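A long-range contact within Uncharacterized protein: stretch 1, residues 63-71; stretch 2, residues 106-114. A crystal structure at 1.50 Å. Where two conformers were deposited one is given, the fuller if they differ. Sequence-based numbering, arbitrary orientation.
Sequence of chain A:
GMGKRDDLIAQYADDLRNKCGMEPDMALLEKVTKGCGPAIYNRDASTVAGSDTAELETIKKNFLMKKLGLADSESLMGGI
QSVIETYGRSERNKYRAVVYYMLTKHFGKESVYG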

# COMPACT_ATOMS: atom_id res chain seq x y z
N PHE A 63 -9.71 3.64 3.05
CA PHE A 63 -8.60 4.28 2.34
C PHE A 63 -9.05 4.93 1.02
O PHE A 63 -8.90 6.13 0.86
CB PHE A 63 -7.44 3.32 2.13
CG PHE A 63 -6.27 3.96 1.45
CD1 PHE A 63 -5.49 4.90 2.14
CD2 PHE A 63 -5.95 3.67 0.10
CE1 PHE A 63 -4.40 5.53 1.51
CE2 PHE A 63 -4.87 4.29 -0.51
CZ PHE A 63 -4.10 5.24 0.18
N LEU A 64 -9.61 4.16 0.09
CA LEU A 64 -9.98 4.70 -1.22
C LEU A 64 -11.05 5.75 -1.15
O LEU A 64 -10.89 6.84 -1.71
CB LEU A 64 -10.40 3.59 -2.21
CG LEU A 64 -9.31 2.57 -2.55
CD1 LEU A 64 -9.86 1.55 -3.52
CD2 LEU A 64 -8.06 3.25 -3.12
N MSE A 65 -12.09 5.45 -0.40
CA MSE A 65 -13.29 6.32 -0.33
C MSE A 65 -13.05 7.46 0.70
O MSE A 65 -13.21 8.59 0.40
CB MSE A 65 -14.56 5.52 -0.04
CG MSE A 65 -15.19 4.87 -1.25
SE MSE A 65 -16.29 3.42 -0.67
CE MSE A 65 -17.55 3.43 -1.75
N LYS A 66 -12.68 7.08 1.91
CA LYS A 66 -12.54 8.08 2.98
C LYS A 66 -11.30 8.97 2.84
O LYS A 66 -11.41 10.18 3.03
CB LYS A 66 -12.56 7.41 4.36
N LYS A 67 -10.14 8.39 2.54
CA LYS A 67 -8.88 9.15 2.48
C LYS A 67 -8.54 9.72 1.10
O LYS A 67 -8.28 10.93 0.97
CB LYS A 67 -7.71 8.35 3.04
CG LYS A 67 -7.90 7.90 4.53
CD LYS A 67 -8.16 9.06 5.52
CE LYS A 67 -8.31 8.55 6.95
N LEU A 68 -8.54 8.88 0.05
CA LEU A 68 -8.26 9.37 -1.31
C LEU A 68 -9.45 10.08 -1.92
O LEU A 68 -9.28 10.72 -2.96
CB LEU A 68 -7.74 8.27 -2.22
CG LEU A 68 -6.50 7.51 -1.75
CD1 LEU A 68 -6.06 6.60 -2.90
CD2 LEU A 68 -5.34 8.41 -1.31
N GLY A 69 -10.64 9.98 -1.33
CA GLY A 69 -11.83 10.67 -1.81
C GLY A 69 -12.51 10.12 -3.04
O GLY A 69 -13.29 10.81 -3.68
N LEU A 70 -12.26 8.85 -3.36
CA LEU A 70 -12.85 8.23 -4.56
C LEU A 70 -14.27 7.78 -4.31
O LEU A 70 -14.61 7.35 -3.22
CB LEU A 70 -12.01 7.02 -4.99
CG LEU A 70 -10.58 7.35 -5.46
CD1 LEU A 70 -9.72 6.10 -5.43
CD2 LEU A 70 -10.62 7.94 -6.85
N ALA A 71 -15.08 7.83 -5.36
CA ALA A 71 -16.46 7.43 -5.30
C ALA A 71 -16.63 5.91 -5.38
O ALA A 71 -15.78 5.23 -5.94
CB ALA A 71 -17.23 8.06 -6.43
N HIS A 106 -2.18 4.14 -8.84
CA HIS A 106 -3.14 3.54 -9.77
C HIS A 106 -4.30 4.45 -10.08
O HIS A 106 -4.73 4.55 -11.22
CB HIS A 106 -3.68 2.23 -9.18
CG HIS A 106 -4.72 1.57 -10.01
ND1 HIS A 106 -4.39 0.77 -11.09
CD2 HIS A 106 -6.07 1.53 -9.90
CE1 HIS A 106 -5.53 0.32 -11.64
NE2 HIS A 106 -6.54 0.77 -10.94
N PHE A 107 -4.78 5.17 -9.06
CA PHE A 107 -5.86 6.12 -9.19
C PHE A 107 -5.40 7.57 -9.45
O PHE A 107 -6.25 8.43 -9.53
CB PHE A 107 -6.80 6.03 -8.00
CG PHE A 107 -7.58 4.74 -7.93
CD1 PHE A 107 -8.59 4.47 -8.83
CD2 PHE A 107 -7.29 3.78 -6.96
CE1 PHE A 107 -9.32 3.31 -8.75
CE2 PHE A 107 -8.01 2.62 -6.87
CZ PHE A 107 -9.03 2.38 -7.78
N GLY A 108 -4.10 7.85 -9.59
CA GLY A 108 -3.62 9.19 -9.85
C GLY A 108 -3.88 10.22 -8.76
O GLY A 108 -4.05 11.40 -9.03
N LYS A 109 -3.81 9.76 -7.50
CA LYS A 109 -4.13 10.57 -6.32
C LYS A 109 -2.92 10.99 -5.49
O LYS A 109 -3.06 11.33 -4.34
CB LYS A 109 -5.13 9.78 -5.46
CG LYS A 109 -6.52 9.65 -6.04
CD LYS A 109 -7.23 10.98 -6.04
CE LYS A 109 -8.66 10.88 -6.45
NZ LYS A 109 -9.26 12.24 -6.35
N GLU A 110 -1.76 11.05 -6.11
CA GLU A 110 -0.50 11.41 -5.43
C GLU A 110 -0.59 12.78 -4.74
O GLU A 110 -0.11 12.94 -3.63
CB GLU A 110 0.69 11.49 -6.40
CG GLU A 110 1.10 10.20 -7.11
CD GLU A 110 0.32 9.91 -8.39
OE1 GLU A 110 -0.82 10.42 -8.56
OE2 GLU A 110 0.86 9.17 -9.26
N SER A 111 -1.21 13.75 -5.41
CA SER A 111 -1.30 15.12 -4.89
C SER A 111 -2.07 15.25 -3.57
O SER A 111 -1.86 16.24 -2.88
CB SER A 111 -1.84 16.10 -5.94
OG SER A 111 -3.22 15.91 -6.16
N VAL A 112 -2.92 14.30 -3.21
CA VAL A 112 -3.62 14.35 -1.92
C VAL A 112 -2.65 14.29 -0.72
O VAL A 112 -2.98 14.80 0.34
CB VAL A 112 -4.76 13.28 -1.73
CG1 VAL A 112 -5.72 13.29 -2.93
CG2 VAL A 112 -4.23 11.89 -1.49
N TYR A 113 -1.50 13.65 -0.90
CA TYR A 113 -0.46 13.58 0.14
C TYR A 113 0.36 14.87 0.28
O TYR A 113 1.11 15.00 1.26
CB TYR A 113 0.48 12.38 -0.08
CG TYR A 113 -0.13 11.07 0.30
CD1 TYR A 113 -0.03 10.61 1.62
CD2 TYR A 113 -0.78 10.25 -0.64
CE1 TYR A 113 -0.57 9.41 2.01
CE2 TYR A 113 -1.33 9.03 -0.25
CZ TYR A 113 -1.22 8.61 1.08
OH TYR A 113 -1.72 7.39 1.48
N GLY A 114 0.27 15.77 -0.70
CA GLY A 114 0.99 17.06 -0.68
C GLY A 114 2.38 16.99 -1.28
O GLY A 114 3.06 18.03 -1.54
OXT GLY A 114 2.89 15.91 -1.57

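No hydrogen bond crosses between the two stretches; the contact, which buries 400 Å² summed over both sides, rests on packing, and three residues, Leu-68, Phe-107 and Lys-109, cover the most surface.

Leu-68 contributes most, 85 Å². Its CA-to-CB bond points sideways to stretch 2, yet the side chain (chi1 m, chi2 t) reaches two residues of the 3-10 segment through one methyl: Leu-68 CD2 lies 3.7 Å from Val-112 CG2 and 4.2 Å from Tyr-113 CE2. Both methyls also lie near Lys-109, with Lys-109 CB 4.2 Å from Leu-68 CD1 and 4.4 Å from Leu-68 CD2. The backbone takes part as well, with Leu-68 O 3.5 Å from Lys-109 CE. These approaches agree with the register, in which the CA atoms of Leu-68 and Lys-109 are 6.6 Å apart.

The CA-to-CB bond of Phe-107 points toward stretch 1, and the ring packs against two leucines. Leu-70 CD1 sits over one face of its ring, 3.8 Å from the centroid and 21° off the ring normal, a geometry that identifies a CH-pi interaction; the same methyl is 3.6 Å from Phe-107 CG. Leu-64 CD2 approaches obliquely, 3.8 Å from Phe-107 CE2. A backbone hydrogen bond from Leu-70 N to Leu-64 O (2.9 Å) ties together the chain segments that carry these two leucines.

Lys-109 acts here through its aliphatic portion. Its chi3 and chi4 are both t, so the outer chain is extended, and Lys-109 CE comes within 3.6 Å of Leu-70 CD2 while also meeting the carbonyl of Leu-68.

Tyr-113 OH lies 3.3 Å from Phe-63 CE1, at the edge of the phenylalanine ring and near its plane. The approach is therefore not a face-to-face stack. Both side chains start sideways, but their ends come nearer.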